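Local atomic coordinates of MSM0273 (Mycobacterium smegmatis, PDB entry 5L37), a protein that forms pentamers that probably cap the vertices of the shell of the RMM bacterial microcompartment. Residues Ala4-Asn9 / Ser44-His49; Ala23-Glu28 / Ala38-Gly43; Glu48-Ala53 / Ala71-Ser76. One frame throughout, in Å; residues are numbered along the deposited sequence.

Interaction 1. Residues Ala4-Asn9 / Ser44-His49; sequences ATVTGN and SGVGEH
The carbonyl oxygen of Glu48 is gripped by two groups of the strand facing it. Val6 N donates a nearly straight hydrogen bond, 3.0 Å from Glu48 O and lying in the carbonyl plane, and Thr5 CA adds a CA-H...O contact at 3.4 Å to the same oxygen. One residue along, the roles of the backbones are exchanged: Gly47 N donates to Val6 O over 2.7 Å, its nitrogen tilted 30° from the carbonyl plane. Between these two bonds the side chain of Val6 points into the type II turn from Gly45 to Glu48. Its CB stands 3.2 Å from Gly45 O, and both methyls flank that same oxygen. Gly45 O is itself the acceptor of Glu48 N, the bond that closes the turn. Gly47, third in the turn, has a phi of 94°, where a CB would jam against the carbonyl oxygen of Val46. The extended side chain of Glu48 carries its carboxylate to the start of the turn, where OE1 accepts Gly45 N over 2.7 Å, nearly along the C-O axis. Toward the C-terminal end of segment 4-9, Val46 lays CG2 against Gly8 CA at 3.8 Å. At the other end Thr5 and His49, an antiparallel non-hydrogen-bonded pair, lie side by side with their side chains pointing the same way. With Thr5 OG1 anti to the carbonyl carbon (chi1 -58°), the hydroxyl meets the edge of the imidazole, 3.0 Å from His49 ND1 in a hydrogen bond; Glu30 OE2 is a second, weak partner of ND1. Thr7 and Gly8 both face Glu26 in a classic beta bulge. A tight turn leading into strand 49-54 beside a bulged first strand is here part of the small OB-fold barrel of the EutN/CcmL pentameric shell proteins.

Interaction 2. Residues Ala23-Glu28 / Ala38-Gly43; sequences AFLEVE and AFDVLG
Ala38 and Ala23, the two residues most buried by the contact, each sit in an antiparallel hydrogen-bonded pair, Ala38 with Leu25 and Ala23 with Asp40. Ala38 O accepts Leu25 N over 2.8 Å in an almost straight bond, and Ala38 N returns one to Leu25 O. Ala23 likewise donates to Asp40 O at 2.9 Å and accepts Asp40 N. The same carbonyl, Ala23 O, takes a CA-H...O contact from Phe39 CA, while Ala23 N lies 4.0 Å above the plane of the Phe39 ring, displaced toward its rim. On the face of Ala23 and Ala38, Leu25, with CG anti to the carbonyl carbon (chi1 -59°) and the chain extended to CD1 (chi2 -178°), reaches diagonally across and sets CD1 3.6 Å from Asp40 CB. The carboxylate of Asp40 has its firm polar partner in the hydroxyl of Ser44, to which OD1 is hydrogen-bonded. On the other face the two phenylalanines form an offset edge-to-face pair, centroids 5.6 Å apart and planes at 74°, with the edge of Phe39 directed at the face of Phe24. Their side chains cross obliquely, Phe24 CE1 coming to 3.7 Å from Phe39 CD1. The two segments belong to the hairpin of strands 23-29 and 35-40. Strand 2-9 pairs with the other edge of strand 23-29, Leu25 and Ala38 pack on Ile73 of strand 71-76, and Phe24 meets Met1 of a neighbouring subunit.

Interaction 3. Residues Glu48-Ala53 / Ala71-Ser76; sequences EHVLIA and ALIIGS
Four backbone hydrogen bonds join Leu51 and Ala53 to strand 71-76. Ala53 and Leu72 exchange a complete pair, Ala53 N to Leu72 O and Leu72 N to Ala53 O, both at 2.9 Å. Leu51 O accepts Ile74 N over 2.8 Å, whereas Leu51 N donates to Gly75 O; two residues thus face one, consistent with a beta bulge. CA-H...O contacts accompany these bonds, among them Ile73 CA to Leu51 O at 3.4 Å. Apolar packing falls on both faces. On one, Ile73 is set between Val50 and Ile52: its CG2 lies 3.9 Å from Val50 CB, and its CG1 is 3.8 Å from Ile52 CG1. On the other, Ile74 has CG1 between the backbone N and the carbonyl carbon (chi1 64°), and its branches part, CD1 meeting Leu51 CD2 at 3.9 Å and CG2 meeting Ala53 CB at 4.0 Å. The Val50, Ile52 and Ile73 face turns to the barrel interior, against Val6, Ala4, Val27, Leu25 and Ala38 of strands 2-9, 23-29 and 35-40. Much of the opposite face packs on a neighbouring subunit, where Leu51 meets Ile37 and Ile74 meets Ile16, while Leu72 meets Trp61 of its own chain.

The three contacts are successive pieces of one closed barrel, their centres 8 to 9 Å apart. Interactions 1 and 2 meet where strands 2-9 and 23-29 run side by side, with Thr7 N 2.8 Å from Glu26 O. Interactions 1 and 3 share Glu48 and His49, and Ala4 O lies 2.8 Å from Val50 N as the turn passes into strand 49-54. Interactions 2 and 3 complete the ring: Phe39 O is 2.9 Å from Ile73 N, tying the outermost strands 35-40 and 71-76 together. Inside, Ile52 CD1 joins all three, 3.7 Å from Ala4 CB and 3.6 Å from Val27 CG2. Interactions 2 and 3 also touch one common neighbouring subunit, not that supplying Met1; Val41 and Ile74 both pack on its Ile16.

Interaction 1. Residues Ala4-Asn9 / Ser44-His49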
loop_
_atom_site.group_PDB
_atom_site.type_symbol
_atom_site.label_atom_id
_atom_site.label_comp_id
_atom_site.label_asym_id
_atom_site.label_seq_id
_atom_site.Cartn_x
_atom_site.Cartn_y
_atom_site.Cartn_z
ATOM N N ALA C 4 17.208 5.389 -0.921
ATOM C CA ALA C 4 17.817 4.251 -0.247
ATOM C C ALA C 4 19.225 4.070 -0.729
ATOM O O ALA C 4 19.631 4.686 -1.736
ATOM C CB ALA C 4 17.011 3.003 -0.523
ATOM N N THR C 5 19.972 3.242 -0.008
ATOM C CA THR C 5 21.336 2.904 -0.377
ATOM C C THR C 5 21.389 1.416 -0.623
ATOM O O THR C 5 20.911 0.643 0.215
ATOM C CB THR C 5 22.344 3.300 0.740
ATOM O OG1 THR C 5 22.221 4.711 0.979
ATOM C CG2 THR C 5 23.774 2.975 0.328
ATOM N N VAL C 6 21.971 1.022 -1.756
ATOM C CA VAL C 6 22.189 -0.400 -2.052
ATOM C C VAL C 6 23.257 -0.986 -1.122
ATOM O O VAL C 6 24.366 -0.441 -0.987
ATOM C CB VAL C 6 22.632 -0.628 -3.493
ATOM C CG1 VAL C 6 22.802 -2.139 -3.759
ATOM C CG2 VAL C 6 21.597 -0.023 -4.500
ATOM N N THR C 7 22.921 -2.087 -0.457
ATOM C CA THR C 7 23.865 -2.656 0.508
ATOM C C THR C 7 24.360 -4.017 0.064
ATOM O O THR C 7 25.411 -4.500 0.530
ATOM C CB THR C 7 23.231 -2.783 1.896
ATOM O OG1 THR C 7 22.003 -3.512 1.787
ATOM C CG2 THR C 7 22.907 -1.397 2.481
ATOM N N GLY C 8 23.662 -4.645 -0.867
ATOM C CA GLY C 8 24.126 -5.950 -1.328
ATOM C C GLY C 8 23.227 -6.618 -2.341
ATOM O O GLY C 8 22.195 -6.082 -2.722
ATOM N N ASN C 9 23.579 -7.838 -2.723
ATOM C CA ASN C 9 22.793 -8.546 -3.717
ATOM C C ASN C 9 22.130 -9.694 -2.987
ATOM O O ASN C 9 22.626 -10.175 -1.957
ATOM C CB ASN C 9 23.669 -9.049 -4.876
ATOM C CG ASN C 9 22.968 -8.949 -6.242
ATOM O OD1 ASN C 9 21.858 -9.458 -6.453
ATOM N ND2 ASN C 9 23.618 -8.250 -7.172
ATOM N N SER C 44 22.478 -1.097 -10.850
ATOM C CA SER C 44 22.872 -0.315 -9.673
ATOM C C SER C 44 23.904 -1.050 -8.844
ATOM O O SER C 44 23.900 -2.271 -8.795
ATOM C CB SER C 44 21.651 -0.015 -8.786
ATOM O OG SER C 44 20.632 0.650 -9.533
ATOM N N GLY C 45 24.815 -0.288 -8.232
ATOM C CA GLY C 45 25.914 -0.874 -7.471
ATOM C C GLY C 45 25.828 -0.767 -5.959
ATOM O O GLY C 45 25.096 0.060 -5.450
ATOM N N VAL C 46 26.584 -1.604 -5.241
ATOM C CA VAL C 46 26.608 -1.511 -3.791
ATOM C C VAL C 46 27.141 -0.146 -3.385
ATOM O O VAL C 46 28.147 0.342 -3.925
ATOM C CB VAL C 46 27.445 -2.636 -3.146
ATOM C CG1 VAL C 46 27.672 -2.359 -1.690
ATOM C CG2 VAL C 46 26.745 -3.944 -3.305
ATOM N N GLY C 47 26.463 0.485 -2.441
ATOM C CA GLY C 47 26.887 1.782 -1.954
ATOM C C GLY C 47 26.198 2.913 -2.684
ATOM O O GLY C 47 26.256 4.062 -2.265
ATOM N N GLU C 48 25.543 2.590 -3.788
ATOM C CA GLU C 48 24.885 3.609 -4.589
ATOM C C GLU C 48 23.593 4.117 -3.953
ATOM O O GLU C 48 22.826 3.369 -3.353
ATOM C CB GLU C 48 24.558 3.048 -5.963
ATOM C CG GLU C 48 23.972 4.032 -6.923
ATOM C CD GLU C 48 23.838 3.423 -8.312
ATOM O OE1 GLU C 48 24.460 2.361 -8.570
ATOM O OE2 GLU C 48 23.089 3.990 -9.136
ATOM N N HIS C 49 23.366 5.411 -4.067
ATOM C CA HIS C 49 22.139 5.993 -3.577
ATOM C C HIS C 49 21.092 6.009 -4.666
ATOM O O HIS C 49 21.324 6.576 -5.735
ATOM C CB HIS C 49 22.400 7.408 -3.065
ATOM C CG HIS C 49 23.470 7.449 -2.030
ATOM N ND1 HIS C 49 23.310 6.907 -0.781
ATOM C CD2 HIS C 49 24.728 7.956 -2.068
ATOM C CE1 HIS C 49 24.436 7.045 -0.096
ATOM N NE2 HIS C 49 25.304 7.694 -0.850
#

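Interaction 2. Residues Ala23-Glu28 / Ala38-Gly43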
loop_
_atom_site.group_PDB
_atom_site.type_symbol
_atom_site.label_atom_id
_atom_site.label_comp_id
_atom_site.label_asym_id
_atom_site.label_seq_id
_atom_site.Cartn_x
_atom_site.Cartn_y
_atom_site.Cartn_z
ATOM N N ALA C 23 17.980 -7.733 -11.169
ATOM C CA ALA C 23 18.584 -8.211 -9.938
ATOM C C ALA C 23 17.722 -7.889 -8.727
ATOM O O ALA C 23 16.985 -6.916 -8.704
ATOM C CB ALA C 23 19.953 -7.597 -9.771
ATOM N N PHE C 24 17.833 -8.735 -7.705
ATOM C CA PHE C 24 17.240 -8.440 -6.394
ATOM C C PHE C 24 18.327 -7.779 -5.531
ATOM O O PHE C 24 19.320 -8.412 -5.211
ATOM C CB PHE C 24 16.754 -9.710 -5.685
ATOM C CG PHE C 24 15.606 -10.399 -6.358
ATOM C CD1 PHE C 24 14.374 -9.768 -6.485
ATOM C CD2 PHE C 24 15.726 -11.711 -6.759
ATOM C CE1 PHE C 24 13.273 -10.437 -7.087
ATOM C CE2 PHE C 24 14.635 -12.379 -7.349
ATOM C CZ PHE C 24 13.435 -11.738 -7.520
ATOM N N LEU C 25 18.124 -6.540 -5.113
ATOM C CA LEU C 25 19.152 -5.871 -4.313
ATOM C C LEU C 25 18.621 -5.577 -2.930
ATOM O O LEU C 25 17.466 -5.135 -2.762
ATOM C CB LEU C 25 19.603 -4.552 -4.990
ATOM C CG LEU C 25 20.201 -4.691 -6.427
ATOM C CD1 LEU C 25 20.655 -3.299 -6.934
ATOM C CD2 LEU C 25 21.346 -5.693 -6.487
ATOM N N GLU C 26 19.453 -5.818 -1.934
ATOM C CA GLU C 26 19.112 -5.352 -0.601
ATOM C C GLU C 26 19.433 -3.847 -0.540
ATOM O O GLU C 26 20.473 -3.423 -1.032
ATOM C CB GLU C 26 19.886 -6.109 0.474
ATOM C CG GLU C 26 19.432 -5.702 1.879
ATOM C CD GLU C 26 20.179 -6.417 2.970
ATOM O OE1 GLU C 26 21.357 -6.064 3.210
ATOM O OE2 GLU C 26 19.585 -7.332 3.581
ATOM N N VAL C 27 18.515 -3.062 0.022
ATOM C CA VAL C 27 18.702 -1.615 0.151
ATOM C C VAL C 27 18.360 -1.222 1.580
ATOM O O VAL C 27 17.611 -1.921 2.256
ATOM C CB VAL C 27 17.829 -0.805 -0.839
ATOM C CG1 VAL C 27 18.124 -1.247 -2.289
ATOM C CG2 VAL C 27 16.293 -0.911 -0.492
ATOM N N GLU C 28 18.908 -0.102 2.017
ATOM C CA GLU C 28 18.621 0.449 3.321
ATOM C C GLU C 28 18.030 1.837 3.115
ATOM O O GLU C 28 18.626 2.688 2.437
ATOM C CB GLU C 28 19.888 0.514 4.157
ATOM C CG GLU C 28 19.689 1.166 5.482
ATOM C CD GLU C 28 20.888 1.016 6.380
ATOM O OE1 GLU C 28 21.910 0.417 5.968
ATOM O OE2 GLU C 28 20.810 1.538 7.505
ATOM N N ALA C 38 14.712 -4.650 -3.269
ATOM C CA ALA C 38 14.154 -3.967 -4.417
ATOM C C ALA C 38 14.660 -4.575 -5.689
ATOM O O ALA C 38 15.820 -5.017 -5.749
ATOM C CB ALA C 38 14.510 -2.445 -4.388
ATOM N N PHE C 39 13.820 -4.586 -6.716
ATOM C CA PHE C 39 14.229 -5.083 -8.026
ATOM C C PHE C 39 14.992 -4.008 -8.776
ATOM O O PHE C 39 14.663 -2.838 -8.671
ATOM C CB PHE C 39 13.001 -5.527 -8.848
ATOM C CG PHE C 39 13.341 -6.458 -9.950
ATOM C CD1 PHE C 39 13.667 -7.764 -9.648
ATOM C CD2 PHE C 39 13.341 -6.048 -11.294
ATOM C CE1 PHE C 39 14.002 -8.674 -10.648
ATOM C CE2 PHE C 39 13.678 -6.944 -12.322
ATOM C CZ PHE C 39 14.013 -8.263 -11.990
ATOM N N ASP C 40 16.008 -4.411 -9.514
ATOM C CA ASP C 40 16.843 -3.449 -10.239
ATOM C C ASP C 40 17.064 -3.876 -11.666
ATOM O O ASP C 40 17.468 -5.022 -11.924
ATOM C CB ASP C 40 18.187 -3.322 -9.551
ATOM C CG ASP C 40 19.071 -2.274 -10.208
ATOM O OD1 ASP C 40 18.698 -1.101 -10.222
ATOM O OD2 ASP C 40 20.186 -2.630 -10.561
ATOM N N VAL C 41 16.842 -2.943 -12.594
ATOM C CA VAL C 41 17.097 -3.188 -14.006
ATOM C C VAL C 41 18.208 -2.274 -14.540
ATOM O O VAL C 41 18.619 -2.402 -15.688
ATOM C CB VAL C 41 15.841 -2.991 -14.865
ATOM C CG1 VAL C 41 14.718 -4.008 -14.420
ATOM C CG2 VAL C 41 15.303 -1.563 -14.759
ATOM N N LEU C 42 18.660 -1.339 -13.707
ATOM C CA LEU C 42 19.669 -0.332 -14.095
ATOM C C LEU C 42 21.137 -0.701 -13.884
ATOM O O LEU C 42 22.023 0.123 -14.152
ATOM C CB LEU C 42 19.380 0.978 -13.365
ATOM C CG LEU C 42 18.090 1.669 -13.830
ATOM C CD1 LEU C 42 17.758 2.880 -12.893
ATOM C CD2 LEU C 42 18.187 2.112 -15.305
ATOM N N GLY C 43 21.413 -1.832 -13.248
ATOM C CA GLY C 43 22.791 -2.180 -12.987
ATOM C C GLY C 43 23.332 -1.350 -11.838
ATOM O O GLY C 43 24.536 -0.999 -11.811
#

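Interaction 3. Residues Glu48-Ala53 / Ala71-Ser76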
loop_
_atom_site.group_PDB
_atom_site.type_symbol
_atom_site.label_atom_id
_atom_site.label_comp_id
_atom_site.label_asym_id
_atom_site.label_seq_id
_atom_site.Cartn_x
_atom_site.Cartn_y
_atom_site.Cartn_z
ATOM N N GLU C 48 25.543 2.590 -3.788
ATOM C CA GLU C 48 24.885 3.609 -4.589
ATOM C C GLU C 48 23.593 4.117 -3.953
ATOM O O GLU C 48 22.826 3.369 -3.353
ATOM C CB GLU C 48 24.558 3.048 -5.963
ATOM C CG GLU C 48 23.972 4.032 -6.923
ATOM C CD GLU C 48 23.838 3.423 -8.312
ATOM O OE1 GLU C 48 24.460 2.361 -8.570
ATOM O OE2 GLU C 48 23.089 3.990 -9.136
ATOM N N HIS C 49 23.366 5.411 -4.067
ATOM C CA HIS C 49 22.139 5.993 -3.577
ATOM C C HIS C 49 21.092 6.009 -4.666
ATOM O O HIS C 49 21.324 6.576 -5.735
ATOM C CB HIS C 49 22.400 7.408 -3.065
ATOM C CG HIS C 49 23.470 7.449 -2.030
ATOM N ND1 HIS C 49 23.310 6.907 -0.781
ATOM C CD2 HIS C 49 24.728 7.956 -2.068
ATOM C CE1 HIS C 49 24.436 7.045 -0.096
ATOM N NE2 HIS C 49 25.304 7.694 -0.850
ATOM N N VAL C 50 19.934 5.421 -4.374
ATOM C CA VAL C 50 18.926 5.189 -5.405
ATOM C C VAL C 50 17.550 5.651 -4.932
ATOM O O VAL C 50 17.330 5.873 -3.747
ATOM C CB VAL C 50 18.835 3.702 -5.800
ATOM C CG1 VAL C 50 20.163 3.227 -6.434
ATOM C CG2 VAL C 50 18.540 2.852 -4.590
ATOM N N LEU C 51 16.643 5.768 -5.891
ATOM C CA LEU C 51 15.257 6.156 -5.680
ATOM C C LEU C 51 14.383 4.931 -5.958
ATOM O O LEU C 51 14.546 4.306 -7.001
ATOM C CB LEU C 51 14.912 7.290 -6.646
ATOM C CG LEU C 51 13.584 7.993 -6.483
ATOM C CD1 LEU C 51 13.566 8.627 -5.037
ATOM C CD2 LEU C 51 13.462 9.023 -7.610
ATOM N N ILE C 52 13.501 4.577 -5.029
ATOM C CA ILE C 52 12.671 3.374 -5.132
ATOM C C ILE C 52 11.205 3.719 -5.187
ATOM O O ILE C 52 10.741 4.575 -4.399
ATOM C CB ILE C 52 12.915 2.449 -3.934
ATOM C CG1 ILE C 52 14.367 1.940 -4.106
ATOM C CG2 ILE C 52 11.911 1.287 -3.925
ATOM C CD1 ILE C 52 14.838 1.230 -2.930
ATOM N N ALA C 53 10.474 3.045 -6.069
ATOM C CA ALA C 53 8.989 3.095 -6.041
ATOM C C ALA C 53 8.443 1.764 -5.567
ATOM O O ALA C 53 9.039 0.711 -5.841
ATOM C CB ALA C 53 8.431 3.418 -7.418
ATOM N N ALA C 71 8.700 -3.536 -5.445
ATOM C CA ALA C 71 9.690 -2.471 -5.184
ATOM C C ALA C 71 10.673 -2.435 -6.330
ATOM O O ALA C 71 11.164 -3.494 -6.734
ATOM C CB ALA C 71 10.427 -2.738 -3.856
ATOM N N LEU C 72 10.885 -1.254 -6.895
ATOM C CA LEU C 72 11.692 -1.091 -8.117
ATOM C C LEU C 72 12.558 0.125 -7.952
ATOM O O LEU C 72 12.079 1.189 -7.605
ATOM C CB LEU C 72 10.790 -0.917 -9.354
ATOM C CG LEU C 72 11.489 -0.673 -10.694
ATOM C CD1 LEU C 72 12.333 -1.918 -11.132
ATOM C CD2 LEU C 72 10.409 -0.371 -11.721
ATOM N N ILE C 73 13.850 -0.040 -8.238
ATOM C CA ILE C 73 14.729 1.124 -8.319
ATOM C C ILE C 73 14.465 1.884 -9.607
ATOM O O ILE C 73 14.539 1.315 -10.705
ATOM C CB ILE C 73 16.192 0.654 -8.209
ATOM C CG1 ILE C 73 16.484 0.278 -6.744
ATOM C CG2 ILE C 73 17.152 1.764 -8.729
ATOM C CD1 ILE C 73 17.795 -0.631 -6.582
ATOM N N ILE C 74 14.115 3.166 -9.494
ATOM C CA ILE C 74 13.761 3.900 -10.706
ATOM C C ILE C 74 14.858 4.866 -11.141
ATOM O O ILE C 74 14.738 5.465 -12.207
ATOM C CB ILE C 74 12.372 4.660 -10.584
ATOM C CG1 ILE C 74 12.431 5.718 -9.519
ATOM C CG2 ILE C 74 11.238 3.672 -10.301
ATOM C CD1 ILE C 74 11.148 6.603 -9.531
ATOM N N GLY C 75 15.905 5.048 -10.331
ATOM C CA GLY C 75 17.006 5.917 -10.775
ATOM C C GLY C 75 18.042 6.085 -9.673
ATOM O O GLY C 75 17.817 5.668 -8.520
ATOM N N SER C 76 19.184 6.659 -10.018
ATOM C CA SER C 76 20.161 6.991 -8.977
ATOM C C SER C 76 20.030 8.453 -8.635
ATOM O O SER C 76 19.471 9.233 -9.414
ATOM C CB SER C 76 21.603 6.623 -9.373
ATOM O OG SER C 76 21.978 7.358 -10.483
#